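Local coordinates for acetyl xylan esterase (Metagenome, PDB 6XYC), which probably hydrolyses acetyl and feruloyl esters on complex natural xylans, as a bifunctional serine esterase of the alpha/beta-hydrolase fold, at residues 53-56 with 57-60; 78-82 with 83-87; 89-92 with 93-97; 96-99 with 100-104. All coordinates share one frame; numbering follows the deposited sequence.

The four contacts follow the chain in order: the start of helix 56-69 (interaction 1), the loop after strand 73-77 (interaction 2), and two successive lengths of helix 89-103 (interactions 3 and 4). Interactions 1 and 2 touch, with Asn53 ND2 3.0 Å from Glu84 OE2. Interactions 2 and 3 are joined by the salt bridge of Arg80 NH2 with Asp93 OD1, 2.9 Å apart. Interactions 3 and 4 share Ala96 and Ala97, and their centres are about 11 Å apart. The bound sulfonyl fluoride inhibitor lies about 10 Å from the side chains of Ala55 and Ser82 and about 11 Å from that of Gln90.

Interaction 1 of 4, residues 53-56 with 57-60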
ATOM      1  N   ASN A  53       3.686   9.447  10.032  1.00 24.33           N
ATOM      2  CA  ASN A  53       2.233   9.495  10.157  1.00 25.65           C
ATOM      3  C   ASN A  53       1.627  10.709   9.461  1.00 26.20           C
ATOM      4  O   ASN A  53       0.443  11.001   9.668  1.00 23.81           O
ATOM      5  CB  ASN A  53       1.823   9.482  11.639  1.00 23.63           C
ATOM      6  CG  ASN A  53       2.289  10.722  12.397  1.00 26.14           C
ATOM      7  OD1 ASN A  53       2.809  11.672  11.812  1.00 24.35           O
ATOM      8  ND2 ASN A  53       2.099  10.708  13.711  1.00 29.39           N
ATOM      9  N   ASN A  54       2.402  11.412   8.622  1.00 23.85           N
ATOM     10  CA  ASN A  54       1.957  12.698   8.094  1.00 28.04           C
ATOM     11  C   ASN A  54       2.471  12.984   6.686  1.00 26.90           C
ATOM     12  O   ASN A  54       2.480  14.151   6.274  1.00 28.88           O
ATOM     13  CB  ASN A  54       2.415  13.828   9.028  1.00 33.33           C
ATOM     14  CG  ASN A  54       3.910  13.846   9.214  1.00 43.71           C
ATOM     15  OD1 ASN A  54       4.612  12.955   8.740  1.00 29.32           O
ATOM     16  ND2 ASN A  54       4.407  14.851   9.908  1.00 59.81           N
ATOM     17  N   ALA A  55       2.882  11.968   5.931  1.00 25.87           N
ATOM     18  CA  ALA A  55       3.636  12.177   4.705  1.00 23.32           C
ATOM     19  C   ALA A  55       2.799  11.979   3.451  1.00 22.40           C
ATOM     20  O   ALA A  55       3.362  11.771   2.367  1.00 21.36           O
ATOM     21  CB  ALA A  55       4.847  11.244   4.668  1.00 24.71           C
ATOM     22  N   LYS A  56       1.471  12.067   3.561  1.00 23.96           N
ATOM     23  CA  LYS A  56       0.626  11.800   2.402  1.00 24.06           C
ATOM     24  C   LYS A  56       0.939  12.736   1.240  1.00 22.57           C
ATOM     25  O   LYS A  56       0.798  12.346   0.077  1.00 20.17           O
ATOM     26  CB  LYS A  56      -0.849  11.910   2.788  1.00 22.93           C
ATOM     27  CG  LYS A  56      -1.243  13.194   3.516  1.00 23.58           C
ATOM     28  CD  LYS A  56      -2.733  13.180   3.858  1.00 25.00           C
ATOM     29  CE  LYS A  56      -3.087  14.278   4.847  1.00 26.05           C
ATOM     30  NZ  LYS A  56      -2.878  15.649   4.263  1.00 27.56           N
ATOM     31  N   ALA A  57       1.374  13.965   1.527  1.00 24.99           N
ATOM     32  CA  ALA A  57       1.711  14.886   0.445  1.00 27.03           C
ATOM     33  C   ALA A  57       2.944  14.427  -0.320  1.00 26.34           C
ATOM     34  O   ALA A  57       3.066  14.699  -1.518  1.00 25.19           O
ATOM     35  CB  ALA A  57       1.927  16.292   1.006  1.00 30.83           C
ATOM     36  N   MET A  58       3.865  13.735   0.348  1.00 24.76           N
ATOM     37  CA  MET A  58       5.046  13.234  -0.345  1.00 26.63           C
ATOM     38  C   MET A  58       4.670  12.169  -1.366  1.00 25.64           C
ATOM     39  O   MET A  58       5.215  12.149  -2.475  1.00 25.33           O
ATOM     40  CB  MET A  58       6.052  12.676   0.667  1.00 26.38           C
ATOM     41  CG  MET A  58       6.979  13.746   1.237  1.00 34.94           C
ATOM     42  SD  MET A  58       7.960  13.175   2.637  1.00 47.04           S
ATOM     43  CE  MET A  58       9.224  14.442   2.689  1.00 37.46           C
ATOM     44  N   ALA A  59       3.753  11.267  -1.003  1.00 24.69           N
ATOM     45  CA  ALA A  59       3.293  10.249  -1.943  1.00 25.27           C
ATOM     46  C   ALA A  59       2.631  10.897  -3.151  1.00 24.29           C
ATOM     47  O   ALA A  59       2.908  10.534  -4.299  1.00 25.41           O
ATOM     48  CB  ALA A  59       2.331   9.287  -1.247  1.00 23.08           C
ATOM     49  N   SER A  60       1.758  11.880  -2.908  1.00 23.26           N
ATOM     50  CA  SER A  60       1.063  12.546  -4.007  1.00 25.42           C
ATOM     51  C   SER A  60       2.048  13.220  -4.948  1.00 25.30           C
ATOM     52  O   SER A  60       1.907  13.140  -6.175  1.00 26.93           O
ATOM     53  CB  SER A  60       0.068  13.569  -3.456  1.00 25.09           C
ATOM     54  OG  SER A  60      -0.984  12.931  -2.757  1.00 29.65           O
TER
HETATM   55  O   HOH W   1       1.977  15.308   3.994  1.00 24.55           O
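Ala55 and Lys56 offer their carbonyls to Met58, Ala59 and Ser60 at the N-terminal turn of helix 56-69. This helix links the parallel strands 39-45 and 73-77 in a beta-alpha-beta unit of the alpha/beta-hydrolase fold. Asn54 precedes the N-cap residue and reaches the helix through a water. The water donates to Asn54 O and accepts from Ala57 N at 2.9 Å, so it satisfies an amide of the first turn. Ala55 follows at the N-cap position. Its O receives Met58 N at 2.9 Å, with the donor standing 53° out of the carbonyl plane, and Ala59 N in a longer, weak bond. The bond from Met58 fits a tight first turn. On the side-chain level, Ala55 CB lies 4.2 Å from Met58 SD, an apolar touch between buried Ala55 and exposed Met58. The Met58 chain is extended beyond CG and runs out from the turn. Lys56 places CG between its own N and carbonyl carbon (chi1 51°), and the chain bends only at chi4. Its NZ forms a salt bridge with Asp28 and a hydrogen bond with Asn14, tying the helix start to the neighbouring strands. Lys56 O accepts the regular helical bond from Ser60 N at 3.2 Å, close to straight at the hydrogen (165°), and also a bond from Ser76 OG.

Interaction 2 of 4, residues 78-82 with 83-87; sequences NHRSS and MEAIW
Ser81 and Glu84 grip each other through side chain and backbone. Ser81 N donates to Glu84 OE2 at 2.9 Å, nearly straight, and Glu84 OE2 accepts it on its anti lone pair. The same oxygen also accepts from Asn53 ND2, just ahead of helix 56-69. In return, Ser81 O takes Glu84 N at 3.0 Å from well above the carbonyl plane and Ala85 N, also at 3.0 Å, almost in line with the C=O bond. One carbonyl therefore closes a single helix-like turn with two amides. Ser81 OG adds an ST turn by accepting Met83 N at 3.0 Å; this oxygen also bonds to Phe51 O. The Met83 chain bends at chi3 and sets CE 3.3 Å from Ser81 OG.

Around this core, Glu84 CG sits between its own N and carbonyl carbon (chi1 70°), which folds the extended chain back over the turn. Glu84 OE2 is thereby brought against Arg80 CB and CG, at 3.7 and 3.8 Å. The guanidinium and carboxylate do not pair, and the two side chains run at about a right angle. The Arg80 chain bends at chi3, which carries NH1 to 3.9 Å from Ala85 CB, while NH2 reaches Asp93. Next to Arg80, His79 ND1 donates to Arg80 O with the acceptor in the ring plane.

This loop joins strand 73-77 to helix 89-103. Gln90 NE2 of that helix binds both Ala85 O and Arg80 O. Ser82 and Met83 touch Val192 of helix 189-193, and Trp87 and His79 rest on Leu126 of helix 122-131.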
ATOM      1  N   ASN A  78      -2.652   9.030   5.185  1.00 22.00           N
ATOM      2  CA  ASN A  78      -1.757   8.840   6.316  1.00 21.38           C
ATOM      3  C   ASN A  78      -2.096   7.538   7.040  1.00 24.14           C
ATOM      4  O   ASN A  78      -3.209   7.021   6.946  1.00 23.90           O
ATOM      5  CB  ASN A  78      -1.855  10.016   7.292  1.00 24.04           C
ATOM      6  CG  ASN A  78      -1.158  11.261   6.788  1.00 24.71           C
ATOM      7  OD1 ASN A  78      -0.308  11.209   5.901  1.00 23.49           O
ATOM      8  ND2 ASN A  78      -1.514  12.398   7.371  1.00 27.16           N
ATOM      9  N   HIS A  79      -1.107   7.001   7.752  1.00 23.64           N
ATOM     10  CA  HIS A  79      -1.323   5.918   8.701  1.00 22.84           C
ATOM     11  C   HIS A  79      -0.526   6.247   9.954  1.00 23.34           C
ATOM     12  O   HIS A  79       0.355   7.109   9.935  1.00 22.62           O
ATOM     13  CB  HIS A  79      -0.918   4.548   8.141  1.00 22.69           C
ATOM     14  CG  HIS A  79       0.540   4.417   7.846  1.00 22.27           C
ATOM     15  ND1 HIS A  79       1.494   4.301   8.832  1.00 23.22           N
ATOM     16  CD2 HIS A  79       1.208   4.388   6.668  1.00 23.45           C
ATOM     17  CE1 HIS A  79       2.688   4.204   8.274  1.00 24.48           C
ATOM     18  NE2 HIS A  79       2.543   4.255   6.962  1.00 22.58           N
ATOM     19  N   ARG A  80      -0.853   5.579  11.055  1.00 23.82           N
ATOM     20  CA  ARG A  80      -0.179   5.865  12.314  1.00 22.94           C
ATOM     21  C   ARG A  80       1.264   5.373  12.274  1.00 23.44           C
ATOM     22  O   ARG A  80       1.597   4.395  11.598  1.00 23.05           O
ATOM     23  CB  ARG A  80      -0.915   5.217  13.483  1.00 25.12           C
ATOM     24  CG  ARG A  80      -2.101   6.011  13.990  1.00 27.73           C
ATOM     25  CD  ARG A  80      -2.883   5.207  15.014  1.00 26.03           C
ATOM     26  NE  ARG A  80      -3.605   4.107  14.393  1.00 26.89           N
ATOM     27  CZ  ARG A  80      -4.217   3.133  15.061  1.00 28.09           C
ATOM     28  NH1 ARG A  80      -4.204   3.124  16.388  1.00 28.15           N
ATOM     29  NH2 ARG A  80      -4.848   2.168  14.403  1.00 28.25           N
ATOM     30  N   SER A  81       2.124   6.073  13.010  1.00 23.16           N
ATOM     31  CA  SER A  81       3.528   5.695  13.097  1.00 23.80           C
ATOM     32  C   SER A  81       3.694   4.423  13.918  1.00 24.75           C
ATOM     33  O   SER A  81       2.983   4.196  14.904  1.00 27.77           O
ATOM     34  CB  SER A  81       4.341   6.829  13.732  1.00 25.16           C
ATOM     35  OG  SER A  81       5.656   6.407  14.060  1.00 26.77           O
ATOM     36  N   SER A  82       4.639   3.581  13.500  1.00 23.98           N
ATOM     37  CA  SER A  82       4.992   2.420  14.304  1.00 22.79           C
ATOM     38  C   SER A  82       5.413   2.822  15.707  1.00 26.29           C
ATOM     39  O   SER A  82       5.320   2.005  16.629  1.00 27.74           O
ATOM     40  CB  SER A  82       6.114   1.627  13.634  1.00 25.35           C
ATOM     41  OG  SER A  82       7.302   2.393  13.561  1.00 25.11           O
ATOM     42  N   MET A  83       5.881   4.058  15.893  1.00 25.00           N
ATOM     43  CA  MET A  83       6.316   4.509  17.207  1.00 29.00           C
ATOM     44  C   MET A  83       5.160   4.929  18.105  1.00 27.27           C
ATOM     45  O   MET A  83       5.365   5.073  19.313  1.00 33.08           O
ATOM     46  CB  MET A  83       7.303   5.669  17.055  1.00 28.22           C
ATOM     47  CG  MET A  83       8.611   5.267  16.397  1.00 28.75           C
ATOM     48  SD  MET A  83       9.666   6.686  16.082  1.00 33.50           S
ATOM     49  CE  MET A  83       8.732   7.497  14.790  1.00 33.20           C
ATOM     50  N   GLU A  84       3.959   5.119  17.556  1.00 26.90           N
ATOM     51  CA  GLU A  84       2.787   5.458  18.355  1.00 30.86           C
ATOM     52  C   GLU A  84       1.786   4.318  18.481  1.00 28.85           C
ATOM     53  O   GLU A  84       0.975   4.330  19.411  1.00 31.00           O
ATOM     54  CB  GLU A  84       2.073   6.695  17.784  1.00 27.87           C
ATOM     55  CG  GLU A  84       1.357   6.488  16.462  1.00 34.01           C
ATOM     56  CD  GLU A  84       0.781   7.785  15.901  1.00 33.01           C
ATOM     57  OE1 GLU A  84       0.081   8.506  16.643  1.00 35.25           O
ATOM     58  OE2 GLU A  84       1.022   8.082  14.711  1.00 28.05           O
ATOM     59  N   ALA A  85       1.834   3.331  17.593  1.00 27.12           N
ATOM     60  CA  ALA A  85       0.924   2.195  17.645  1.00 27.40           C
ATOM     61  C   ALA A  85       1.586   1.042  16.913  1.00 28.92           C
ATOM     62  O   ALA A  85       2.065   1.224  15.789  1.00 28.19           O
ATOM     63  CB  ALA A  85      -0.423   2.523  17.001  1.00 28.99           C
ATOM     64  N   ILE A  86       1.609  -0.141  17.527  1.00 26.46           N
ATOM     65  CA  ILE A  86       2.299  -1.260  16.893  1.00 28.74           C
ATOM     66  C   ILE A  86       1.323  -2.006  15.991  1.00 26.51           C
ATOM     67  O   ILE A  86       0.111  -1.763  16.029  1.00 23.48           O
ATOM     68  CB  ILE A  86       2.949  -2.203  17.926  1.00 30.39           C
ATOM     69  CG1 ILE A  86       1.915  -2.895  18.806  1.00 31.07           C
ATOM     70  CG2 ILE A  86       3.947  -1.433  18.784  1.00 33.44           C
ATOM     71  CD1 ILE A  86       2.453  -4.107  19.525  1.00 37.73           C
ATOM     72  N   TRP A  87       1.856  -2.885  15.153  1.00 24.82           N
ATOM     73  CA  TRP A  87       1.041  -3.735  14.298  1.00 26.54           C
ATOM     74  C   TRP A  87      -0.071  -4.384  15.120  1.00 24.82           C
ATOM     75  O   TRP A  87       0.182  -4.850  16.236  1.00 27.25           O
ATOM     76  CB  TRP A  87       1.941  -4.799  13.662  1.00 25.69           C
ATOM     77  CG  TRP A  87       1.379  -5.582  12.524  1.00 24.21           C
ATOM     78  CD1 TRP A  87       1.057  -6.902  12.533  1.00 23.68           C
ATOM     79  CD2 TRP A  87       1.139  -5.114  11.194  1.00 24.17           C
ATOM     80  NE1 TRP A  87       0.606  -7.285  11.296  1.00 26.25           N
ATOM     81  CE2 TRP A  87       0.648  -6.206  10.451  1.00 24.88           C
ATOM     82  CE3 TRP A  87       1.283  -3.875  10.561  1.00 24.18           C
ATOM     83  CZ2 TRP A  87       0.295  -6.097   9.106  1.00 23.11           C
ATOM     84  CZ3 TRP A  87       0.926  -3.770   9.227  1.00 22.74           C
ATOM     85  CH2 TRP A  87       0.433  -4.872   8.515  1.00 25.78           C
TER

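Interaction 3 of 4, residues 89-92 with 93-97; sequences AQIQ and DVKAA
Ala89, Gln90, Ile91 and Gln92 each accept an amide four residues on, so the two segments form one unbroken alpha-helix. It is the start of helix 89-103, which follows strand 73-77 in the alpha/beta-hydrolase fold and packs Val94 and Ala97 against Ile77 of that strand. The bond from Asp93 N to Ala89 O is the shortest of the four at 2.8 Å, and that from Val94 N to Gln90 O the longest at 3.2 Å. Lys95 N and Ala96 N donate to Ile91 O and Gln92 O at the same spacing of residues.

Among the side chains, Ile91 and Lys95 lie side by side and point the same way. Ile91 swings CG1 away from the amide nitrogen (chi1 -174°), and its CD1 reaches Val94 CB at 4.1 Å. Lys95 bends at chi2 (-82°), which lays CE 4.1 Å from both Ile91 CG1 and Ile91 CD1. Beyond that the polar end leaves, and Lys95 NZ binds Thr133 OG1.

On another side of the helix, Asp93 folds its carboxylate back against the preceding turn. Its CB is 3.5 Å from both Ala89 O and Gln90 O. Both carboxylate oxygens come close to Ala89 O, but all three are acceptors and do not bond. The carboxylate is probably kept there by its outside partners, since Asp93 OD1 is bound by both His25 NE2 and Arg80 NH2.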
ATOM      1  N   ALA A  89      -1.984  -1.790  13.802  1.00 23.99           N
ATOM      2  CA  ALA A  89      -2.561  -0.461  13.645  1.00 25.66           C
ATOM      3  C   ALA A  89      -2.487   0.005  12.195  1.00 25.81           C
ATOM      4  O   ALA A  89      -3.461   0.537  11.651  1.00 22.56           O
ATOM      5  CB  ALA A  89      -1.846   0.534  14.561  1.00 26.17           C
ATOM      6  N   GLN A  90      -1.345  -0.215  11.546  1.00 24.10           N
ATOM      7  CA  GLN A  90      -1.109   0.382  10.238  1.00 24.76           C
ATOM      8  C   GLN A  90      -2.028  -0.197   9.167  1.00 24.72           C
ATOM      9  O   GLN A  90      -2.523   0.543   8.306  1.00 22.54           O
ATOM     10  CB  GLN A  90       0.357   0.197   9.855  1.00 23.88           C
ATOM     11  CG  GLN A  90       1.328   1.061  10.653  1.00 23.28           C
ATOM     12  CD  GLN A  90       1.538   0.565  12.069  1.00 26.38           C
ATOM     13  OE1 GLN A  90       1.395  -0.623  12.350  1.00 23.52           O
ATOM     14  NE2 GLN A  90       1.871   1.479  12.975  1.00 22.43           N
ATOM     15  N   ILE A  91      -2.267  -1.509   9.187  1.00 23.39           N
ATOM     16  CA  ILE A  91      -3.176  -2.069   8.190  1.00 24.29           C
ATOM     17  C   ILE A  91      -4.630  -1.770   8.553  1.00 23.64           C
ATOM     18  O   ILE A  91      -5.467  -1.592   7.661  1.00 24.89           O
ATOM     19  CB  ILE A  91      -2.920  -3.580   8.014  1.00 23.13           C
ATOM     20  CG1 ILE A  91      -3.762  -4.132   6.866  1.00 24.90           C
ATOM     21  CG2 ILE A  91      -3.212  -4.339   9.296  1.00 26.03           C
ATOM     22  CD1 ILE A  91      -3.531  -3.434   5.522  1.00 25.08           C
ATOM     23  N   GLN A  92      -4.954  -1.678   9.846  1.00 25.96           N
ATOM     24  CA  GLN A  92      -6.290  -1.239  10.237  1.00 27.12           C
ATOM     25  C   GLN A  92      -6.555   0.179   9.752  1.00 24.41           C
ATOM     26  O   GLN A  92      -7.679   0.514   9.358  1.00 23.57           O
ATOM     27  CB  GLN A  92      -6.455  -1.313  11.754  1.00 25.84           C
ATOM     28  CG  GLN A  92      -6.635  -2.714  12.297  1.00 27.72           C
ATOM     29  CD  GLN A  92      -7.072  -2.709  13.745  1.00 30.63           C
ATOM     30  OE1 GLN A  92      -7.438  -1.669  14.290  1.00 30.66           O
ATOM     31  NE2 GLN A  92      -7.034  -3.872  14.378  1.00 30.87           N
ATOM     32  N   ASP A  93      -5.530   1.033   9.777  1.00 26.19           N
ATOM     33  CA  ASP A  93      -5.675   2.382   9.240  1.00 23.65           C
ATOM     34  C   ASP A  93      -5.987   2.342   7.753  1.00 24.18           C
ATOM     35  O   ASP A  93      -6.916   3.004   7.280  1.00 22.02           O
ATOM     36  CB  ASP A  93      -4.400   3.180   9.504  1.00 22.98           C
ATOM     37  CG  ASP A  93      -4.220   3.519  10.971  1.00 24.45           C
ATOM     38  OD1 ASP A  93      -5.185   3.360  11.742  1.00 25.27           O
ATOM     39  OD2 ASP A  93      -3.104   3.942  11.358  1.00 27.63           O
ATOM     40  N   VAL A  94      -5.214   1.560   6.997  1.00 24.76           N
ATOM     41  CA  VAL A  94      -5.445   1.437   5.561  1.00 23.20           C
ATOM     42  C   VAL A  94      -6.860   0.938   5.296  1.00 24.02           C
ATOM     43  O   VAL A  94      -7.581   1.481   4.454  1.00 22.90           O
ATOM     44  CB  VAL A  94      -4.395   0.507   4.925  1.00 22.46           C
ATOM     45  CG1 VAL A  94      -4.715   0.291   3.448  1.00 23.82           C
ATOM     46  CG2 VAL A  94      -3.000   1.076   5.109  1.00 25.44           C
ATOM     47  N   LYS A  95      -7.284  -0.105   6.019  1.00 24.96           N
ATOM     48  CA  LYS A  95      -8.618  -0.655   5.798  1.00 26.55           C
ATOM     49  C   LYS A  95      -9.691   0.394   6.064  1.00 25.12           C
ATOM     50  O   LYS A  95     -10.668   0.500   5.315  1.00 25.51           O
ATOM     51  CB  LYS A  95      -8.822  -1.885   6.686  1.00 28.40           C
ATOM     52  CG  LYS A  95      -7.845  -3.026   6.404  1.00 24.66           C
ATOM     53  CD  LYS A  95      -8.280  -3.883   5.220  1.00 27.52           C
ATOM     54  CE  LYS A  95      -7.272  -4.988   4.949  1.00 28.10           C
ATOM     55  NZ  LYS A  95      -7.835  -6.090   4.109  1.00 28.56           N
ATOM     56  N   ALA A  96      -9.513   1.195   7.115  1.00 24.84           N
ATOM     57  CA  ALA A  96     -10.480   2.241   7.423  1.00 26.24           C
ATOM     58  C   ALA A  96     -10.517   3.287   6.322  1.00 26.60           C
ATOM     59  O   ALA A  96     -11.587   3.788   5.964  1.00 25.28           O
ATOM     60  CB  ALA A  96     -10.141   2.895   8.764  1.00 26.78           C
ATOM     61  N   ALA A  97      -9.356   3.630   5.768  1.00 24.87           N
ATOM     62  CA  ALA A  97      -9.335   4.582   4.665  1.00 25.03           C
ATOM     63  C   ALA A  97     -10.080   4.030   3.457  1.00 26.01           C
ATOM     64  O   ALA A  97     -10.828   4.758   2.797  1.00 23.68           O
ATOM     65  CB  ALA A  97      -7.892   4.920   4.282  1.00 24.92           C
TER

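Interaction 4 of 4, residues 96-99 with 100-104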
ATOM      1  N   ALA A  96      -9.513   1.195   7.115  1.00 24.84           N
ATOM      2  CA  ALA A  96     -10.480   2.241   7.423  1.00 26.24           C
ATOM      3  C   ALA A  96     -10.517   3.287   6.322  1.00 26.60           C
ATOM      4  O   ALA A  96     -11.587   3.788   5.964  1.00 25.28           O
ATOM      5  CB  ALA A  96     -10.141   2.895   8.764  1.00 26.78           C
ATOM      6  N   ALA A  97      -9.356   3.630   5.768  1.00 24.87           N
ATOM      7  CA  ALA A  97      -9.335   4.582   4.665  1.00 25.03           C
ATOM      8  C   ALA A  97     -10.080   4.030   3.457  1.00 26.01           C
ATOM      9  O   ALA A  97     -10.828   4.758   2.797  1.00 23.68           O
ATOM     10  CB  ALA A  97      -7.892   4.920   4.282  1.00 24.92           C
ATOM     11  N   ILE A  98      -9.872   2.747   3.144  1.00 24.25           N
ATOM     12  CA  ILE A  98     -10.565   2.121   2.021  1.00 23.65           C
ATOM     13  C   ILE A  98     -12.073   2.177   2.233  1.00 27.31           C
ATOM     14  O   ILE A  98     -12.838   2.517   1.322  1.00 28.07           O
ATOM     15  CB  ILE A  98     -10.084   0.670   1.839  1.00 26.02           C
ATOM     16  CG1 ILE A  98      -8.628   0.629   1.376  1.00 26.70           C
ATOM     17  CG2 ILE A  98     -10.980  -0.049   0.847  1.00 28.29           C
ATOM     18  CD1 ILE A  98      -7.965  -0.707   1.593  1.00 28.46           C
ATOM     19  N   ARG A  99     -12.527   1.813   3.435  1.00 26.65           N
ATOM     20  CA  ARG A  99     -13.959   1.841   3.727  1.00 29.10           C
ATOM     21  C   ARG A  99     -14.520   3.251   3.592  1.00 29.37           C
ATOM     22  O   ARG A  99     -15.642   3.441   3.105  1.00 29.09           O
ATOM     23  CB  ARG A  99     -14.208   1.305   5.136  1.00 26.85           C
ATOM     24  CG  ARG A  99     -13.887  -0.172   5.324  1.00 27.56           C
ATOM     25  CD  ARG A  99     -14.499  -0.707   6.612  1.00 28.57           C
ATOM     26  NE  ARG A  99     -13.980  -0.046   7.809  1.00 28.34           N
ATOM     27  CZ  ARG A  99     -12.925  -0.464   8.500  1.00 29.47           C
ATOM     28  NH1 ARG A  99     -12.263  -1.547   8.118  1.00 29.28           N
ATOM     29  NH2 ARG A  99     -12.529   0.201   9.577  1.00 29.10           N
ATOM     30  N   TYR A 100     -13.755   4.254   4.028  1.00 28.43           N
ATOM     31  CA  TYR A 100     -14.214   5.633   3.920  1.00 29.40           C
ATOM     32  C   TYR A 100     -14.394   6.037   2.465  1.00 28.31           C
ATOM     33  O   TYR A 100     -15.392   6.672   2.103  1.00 29.33           O
ATOM     34  CB  TYR A 100     -13.229   6.573   4.610  1.00 28.60           C
ATOM     35  CG  TYR A 100     -13.634   8.020   4.486  1.00 28.06           C
ATOM     36  CD1 TYR A 100     -13.250   8.783   3.393  1.00 29.14           C
ATOM     37  CD2 TYR A 100     -14.422   8.613   5.455  1.00 30.62           C
ATOM     38  CE1 TYR A 100     -13.628  10.103   3.277  1.00 30.02           C
ATOM     39  CE2 TYR A 100     -14.807   9.927   5.348  1.00 29.90           C
ATOM     40  CZ  TYR A 100     -14.409  10.671   4.258  1.00 30.66           C
ATOM     41  OH  TYR A 100     -14.788  11.987   4.156  1.00 27.55           O
ATOM     42  N   VAL A 101     -13.427   5.686   1.617  1.00 26.96           N
ATOM     43  CA  VAL A 101     -13.486   6.073   0.212  1.00 27.58           C
ATOM     44  C   VAL A 101     -14.636   5.358  -0.487  1.00 30.14           C
ATOM     45  O   VAL A 101     -15.424   5.976  -1.213  1.00 27.69           O
ATOM     46  CB  VAL A 101     -12.140   5.781  -0.475  1.00 25.34           C
ATOM     47  CG1 VAL A 101     -12.252   5.995  -1.967  1.00 28.06           C
ATOM     48  CG2 VAL A 101     -11.040   6.658   0.114  1.00 27.31           C
ATOM     49  N   ARG A 102     -14.755   4.043  -0.278  1.00 29.82           N
ATOM     50  CA  ARG A 102     -15.826   3.287  -0.922  1.00 29.43           C
ATOM     51  C   ARG A 102     -17.190   3.802  -0.484  1.00 30.38           C
ATOM     52  O   ARG A 102     -18.082   4.019  -1.312  1.00 33.92           O
ATOM     53  CB  ARG A 102     -15.691   1.797  -0.604  1.00 31.14           C
ATOM     54  CG  ARG A 102     -16.811   0.942  -1.179  1.00 35.63           C
ATOM     55  CD  ARG A 102     -16.467  -0.541  -1.169  1.00 35.03           C
ATOM     56  NE  ARG A 102     -15.594  -0.915  -2.277  1.00 33.89           N
ATOM     57  CZ  ARG A 102     -14.353  -1.364  -2.131  1.00 33.10           C
ATOM     58  NH1 ARG A 102     -13.830  -1.502  -0.922  1.00 31.75           N
ATOM     59  NH2 ARG A 102     -13.631  -1.678  -3.198  1.00 34.01           N
ATOM     60  N   SER A 103     -17.369   4.009   0.824  1.00 27.07           N
ATOM     61  CA  SER A 103     -18.666   4.450   1.327  1.00 31.27           C
ATOM     62  C   SER A 103     -19.015   5.842   0.813  1.00 32.00           C
ATOM     63  O   SER A 103     -20.171   6.107   0.464  1.00 29.80           O
ATOM     64  CB  SER A 103     -18.673   4.430   2.857  1.00 31.12           C
ATOM     65  OG  SER A 103     -19.902   4.905   3.377  1.00 37.56           O
ATOM     66  N   ASN A 104     -18.033   6.742   0.755  1.00 31.77           N
ATOM     67  CA  ASN A 104     -18.268   8.140   0.415  1.00 29.85           C
ATOM     68  C   ASN A 104     -17.956   8.459  -1.042  1.00 32.73           C
ATOM     69  O   ASN A 104     -17.848   9.636  -1.398  1.00 31.76           O
ATOM     70  CB  ASN A 104     -17.440   9.031   1.341  1.00 31.37           C
ATOM     71  CG  ASN A 104     -17.915   8.975   2.785  1.00 34.15           C
ATOM     72  OD1 ASN A 104     -18.961   9.534   3.122  1.00 37.42           O
ATOM     73  ND2 ASN A 104     -17.161   8.292   3.639  1.00 33.66           N
TER
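Ile98 and Arg102, one helical turn apart, run side by side and point the same way. Arg102 sets CG anti to its own N (chi1 177°) and bends at chi3, which brings NH1 to 3.7 Å from Ile98 CG2. The guanidinium meets this methyl obliquely. Its nitrogens bond beyond the helix, NH1 to Gly159 O and NH2 to His161 O.

Arg99 carries its guanidinium back along the helix, so that Ala96 CA lies 3.6 Å above one face of the guanidinium plane, offset toward the rim. The group meets Glu149 in a salt bridge and bonds to Leu152 O. Tyr100 turns its ring so that Asn104 ND2 stands over one face, near the rim. The same nitrogen donates to Tyr100 O at 2.8 Å, beside the backbone bond from Asn104 N at 3.0 Å.

Helical bonds run under all of this, among them Arg102 N to Ile98 O and Ser103 N to Arg99 O, both 2.9 Å. Tyr100 O, near the end of helix 89-103, is thus held by two donors of one residue. Both arginines leave the helix and bond to oxygens of residues 149-161. The carboxylate probably offsets the charge of Arg99, whereas Arg102 meets main-chain carbonyls there.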